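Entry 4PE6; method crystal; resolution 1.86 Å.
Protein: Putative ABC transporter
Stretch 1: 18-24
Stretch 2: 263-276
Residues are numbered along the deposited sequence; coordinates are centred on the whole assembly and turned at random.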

# COMPACT_ATOMS: atom_id res chain seq x y z
N LYS A 18 16.69 -24.57 -8.89
CA LYS A 18 15.44 -23.91 -8.41
C LYS A 18 15.49 -22.39 -8.65
O LYS A 18 16.55 -21.80 -8.56
CB LYS A 18 15.22 -24.20 -6.92
CG LYS A 18 15.14 -25.68 -6.57
CD LYS A 18 13.92 -26.32 -7.20
CE LYS A 18 13.73 -27.76 -6.75
NZ LYS A 18 12.53 -28.34 -7.40
N PRO A 19 14.35 -21.77 -8.96
CA PRO A 19 14.41 -20.36 -9.34
C PRO A 19 14.92 -19.34 -8.30
O PRO A 19 14.73 -19.50 -7.09
CB PRO A 19 12.97 -20.02 -9.70
CG PRO A 19 12.14 -21.17 -9.24
CD PRO A 19 13.03 -22.36 -9.24
N PHE A 20 15.51 -18.28 -8.84
CA PHE A 20 15.95 -17.11 -8.09
C PHE A 20 14.92 -15.98 -8.31
O PHE A 20 14.75 -15.50 -9.43
CB PHE A 20 17.36 -16.72 -8.54
CG PHE A 20 17.86 -15.39 -8.01
CD1 PHE A 20 17.43 -14.86 -6.79
CD2 PHE A 20 18.81 -14.69 -8.74
CE1 PHE A 20 17.91 -13.64 -6.34
CE2 PHE A 20 19.30 -13.47 -8.29
CZ PHE A 20 18.85 -12.95 -7.08
N ILE A 21 14.23 -15.61 -7.23
CA ILE A 21 13.23 -14.53 -7.25
C ILE A 21 13.82 -13.25 -6.62
O ILE A 21 14.18 -13.26 -5.45
CB ILE A 21 11.97 -14.90 -6.45
CG1 ILE A 21 11.43 -16.29 -6.86
CG2 ILE A 21 10.90 -13.83 -6.59
CD1 ILE A 21 11.09 -16.42 -8.33
N ALA A 22 13.94 -12.18 -7.41
CA ALA A 22 14.46 -10.91 -6.93
C ALA A 22 13.31 -9.93 -6.73
O ALA A 22 12.37 -9.94 -7.51
CB ALA A 22 15.45 -10.36 -7.95
N LEU A 23 13.36 -9.13 -5.67
CA LEU A 23 12.36 -8.08 -5.43
C LEU A 23 13.05 -6.72 -5.31
O LEU A 23 13.97 -6.52 -4.48
CB LEU A 23 11.54 -8.38 -4.17
CG LEU A 23 10.32 -7.48 -3.91
CD1 LEU A 23 9.31 -8.22 -3.02
CD2 LEU A 23 10.69 -6.15 -3.28
N SER A 24 12.61 -5.79 -6.13
CA SER A 24 13.12 -4.41 -6.10
C SER A 24 12.00 -3.49 -5.63
O SER A 24 10.92 -3.43 -6.24
CB SER A 24 13.59 -3.98 -7.49
OG SER A 24 13.81 -2.58 -7.53
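Stretch 2 263-276: QSVAALWAALDLLE

No hydrogen bond joins the two stretches, and a single side chain, that of Ile21, accounts for more of their contact than any other residue: 72 of the 254 Å² buried between them, both sides summed, come from this isoleucine. It meets three leucines of the helix, Leu268, Leu272 and Leu275, so that one strand residue spans about two helical turns.

Stretch 2 is helical from Gln263 to Leu275. Its backbone carries a continuous ladder of i to i+4 hydrogen bonds, from Ala267 N to Gln263 O (2.8 Å) through Leu275 N to Ala271 O (2.9 Å). Glu276 is the first residue to leave helical phi/psi, at -98°/23°, although its amide still reaches back, with Glu276 N at 3.3 Å from Leu272 O. In stretch 1, Phe20 to Ser24 form a strand that continues later in the chain, with Pro19 preceding it in an extended conformation (-63°/151°).

The helix runs roughly against the strand. The angle between their N-to-C directions is 142°, which is also the signed crossing angle, and the axes approach to 10.3 Å, a spacing that leaves room for a layer of side chains between the two backbones. The register follows from this direction: Pro19 CA lies 8.2 Å from Leu275 CA, Ile21 CA 7.7 Å from Leu268 CA, and Leu23 CA 8.6 Å from Ser264 CA. Moving forward along the strand therefore means moving backward along the helix.

Side chains alternate along the strand: Ile21 and Leu23 point their CA-to-CB bonds toward the helix, as does Pro19 just before it, whereas that of Phe20 points away and Ala22 is out of reach. On the helix, Ser264, Leu268, Ala271, Leu272 and Leu275 recur at intervals of three and four residues or as neighbours, which places them along one side.

At the C-terminal end of the helix, Pro19 CB packs 3.7 Å from Leu275 CD1, the shortest contact between the stretches, while Pro19 CG lies 4.4 Å from Leu272 CD2. Ile21, with both chi angles in the m well, extends its CD1 toward the same pair: Ile21 CD1 is 3.9 Å from Leu275 CD1 and 4.1 Å from Leu272 CD2. Proline and isoleucine thus share two leucine partners. Further back along the helix, Ile21 CG1 lies 4.1 Å from Leu268 CD1. The CA-to-CB bonds of Leu268 and Leu272 point sideways, yet the ends of both side chains come nearer to the strand, and it is their terminal methyls that make these contacts. Between them in sequence, Ala271 points toward the strand, but its CB stays 4.6 Å from Ile21 CD1.

The contact thins toward the start of the helix, where Leu23 CD1 approaches Ser264 CB at 4.3 Å. Ser264 meets the leucine through its methylene carbon, while its hydroxyl is hydrogen-bonded elsewhere in the structure. The interface is otherwise one of apolar side chains packed at van der Waals distance.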

# COMPACT_ATOMS: atom_id res chain seq x y z
N GLN A 263 0.41 -7.95 -1.28
CA GLN A 263 0.59 -7.99 -2.72
C GLN A 263 1.95 -8.57 -3.10
O GLN A 263 2.07 -9.19 -4.15
CB GLN A 263 0.46 -6.63 -3.34
CG GLN A 263 -0.96 -6.13 -3.44
CD GLN A 263 -0.98 -4.69 -3.88
OE1 GLN A 263 -1.09 -4.41 -5.06
NE2 GLN A 263 -0.84 -3.75 -2.92
N SER A 264 2.97 -8.38 -2.26
CA SER A 264 4.27 -8.95 -2.52
C SER A 264 4.26 -10.49 -2.52
O SER A 264 5.01 -11.13 -3.28
CB SER A 264 5.31 -8.44 -1.51
OG SER A 264 4.95 -8.84 -0.19
N VAL A 265 3.46 -11.07 -1.64
CA VAL A 265 3.36 -12.51 -1.54
C VAL A 265 2.56 -13.04 -2.73
O VAL A 265 2.91 -14.04 -3.33
CB VAL A 265 2.65 -12.92 -0.24
CG1 VAL A 265 2.44 -14.41 -0.21
CG2 VAL A 265 3.45 -12.48 0.98
N ALA A 266 1.48 -12.36 -3.06
CA ALA A 266 0.72 -12.72 -4.27
C ALA A 266 1.60 -12.62 -5.52
O ALA A 266 1.48 -13.44 -6.42
CB ALA A 266 -0.51 -11.84 -4.41
N ALA A 267 2.47 -11.62 -5.58
CA ALA A 267 3.39 -11.45 -6.71
C ALA A 267 4.38 -12.62 -6.79
O ALA A 267 4.72 -13.08 -7.87
CB ALA A 267 4.12 -10.13 -6.60
N LEU A 268 4.83 -13.11 -5.63
CA LEU A 268 5.69 -14.30 -5.58
C LEU A 268 4.99 -15.50 -6.22
O LEU A 268 5.58 -16.21 -7.02
CB LEU A 268 6.03 -14.63 -4.12
CG LEU A 268 6.79 -15.91 -3.82
CD1 LEU A 268 8.12 -15.97 -4.54
CD2 LEU A 268 6.97 -16.09 -2.32
N TRP A 269 3.74 -15.73 -5.84
CA TRP A 269 2.98 -16.87 -6.39
C TRP A 269 2.73 -16.69 -7.87
O TRP A 269 2.87 -17.63 -8.64
CB TRP A 269 1.67 -17.10 -5.65
CG TRP A 269 1.88 -17.43 -4.18
CD1 TRP A 269 1.30 -16.82 -3.13
CD2 TRP A 269 2.74 -18.44 -3.64
NE1 TRP A 269 1.73 -17.38 -1.94
CE2 TRP A 269 2.63 -18.37 -2.22
CE3 TRP A 269 3.59 -19.40 -4.20
CZ2 TRP A 269 3.33 -19.22 -1.37
CZ3 TRP A 269 4.28 -20.27 -3.34
CH2 TRP A 269 4.16 -20.15 -1.94
N ALA A 270 2.40 -15.47 -8.29
CA ALA A 270 2.30 -15.17 -9.72
C ALA A 270 3.59 -15.52 -10.47
O ALA A 270 3.57 -16.17 -11.51
CB ALA A 270 1.94 -13.71 -9.92
N ALA A 271 4.73 -15.08 -9.94
CA ALA A 271 6.01 -15.36 -10.57
C ALA A 271 6.26 -16.86 -10.73
O ALA A 271 6.71 -17.30 -11.79
CB ALA A 271 7.15 -14.69 -9.82
N LEU A 272 5.98 -17.63 -9.68
CA LEU A 272 6.22 -19.05 -9.72
C LEU A 272 5.31 -19.73 -10.75
O LEU A 272 5.74 -20.63 -11.44
CB LEU A 272 6.01 -19.70 -8.36
CG LEU A 272 6.99 -19.27 -7.27
CD1 LEU A 272 6.72 -20.10 -6.02
CD2 LEU A 272 8.43 -19.41 -7.69
N ASP A 273 4.08 -19.25 -10.88
CA ASP A 273 3.17 -19.82 -11.89
C ASP A 273 3.64 -19.47 -13.30
O ASP A 273 3.61 -20.31 -14.22
CB ASP A 273 1.72 -19.38 -11.64
CG ASP A 273 1.00 -20.29 -10.61
OD1 ASP A 273 1.62 -21.28 -10.16
OD2 ASP A 273 -0.17 -20.04 -10.26
N LEU A 274 4.13 -18.24 -13.44
CA LEU A 274 4.69 -17.78 -14.71
C LEU A 274 5.88 -18.65 -15.10
O LEU A 274 6.02 -19.05 -16.27
CB LEU A 274 5.09 -16.31 -14.60
CG LEU A 274 3.94 -15.30 -14.63
CD1 LEU A 274 4.49 -13.90 -14.53
CD2 LEU A 274 3.09 -15.41 -15.87
N LEU A 275 6.72 -18.97 -14.12
CA LEU A 275 7.94 -19.72 -14.37
C LEU A 275 7.68 -21.17 -14.79
O LEU A 275 8.54 -21.79 -15.44
CB LEU A 275 8.85 -19.69 -13.14
CG LEU A 275 9.59 -18.36 -12.95
CD1 LEU A 275 10.30 -18.34 -11.59
CD2 LEU A 275 10.57 -18.11 -14.09
N GLU A 276 6.54 -21.73 -14.42
CA GLU A 276 6.17 -23.07 -14.88
C GLU A 276 5.22 -23.07 -16.08
O GLU A 276 4.51 -24.04 -16.32
CB GLU A 276 5.65 -23.93 -13.71
CG GLU A 276 4.39 -23.45 -13.01
CD GLU A 276 3.91 -24.47 -11.96
OE1 GLU A 276 2.84 -25.11 -12.15
OE2 GLU A 276 4.64 -24.65 -10.97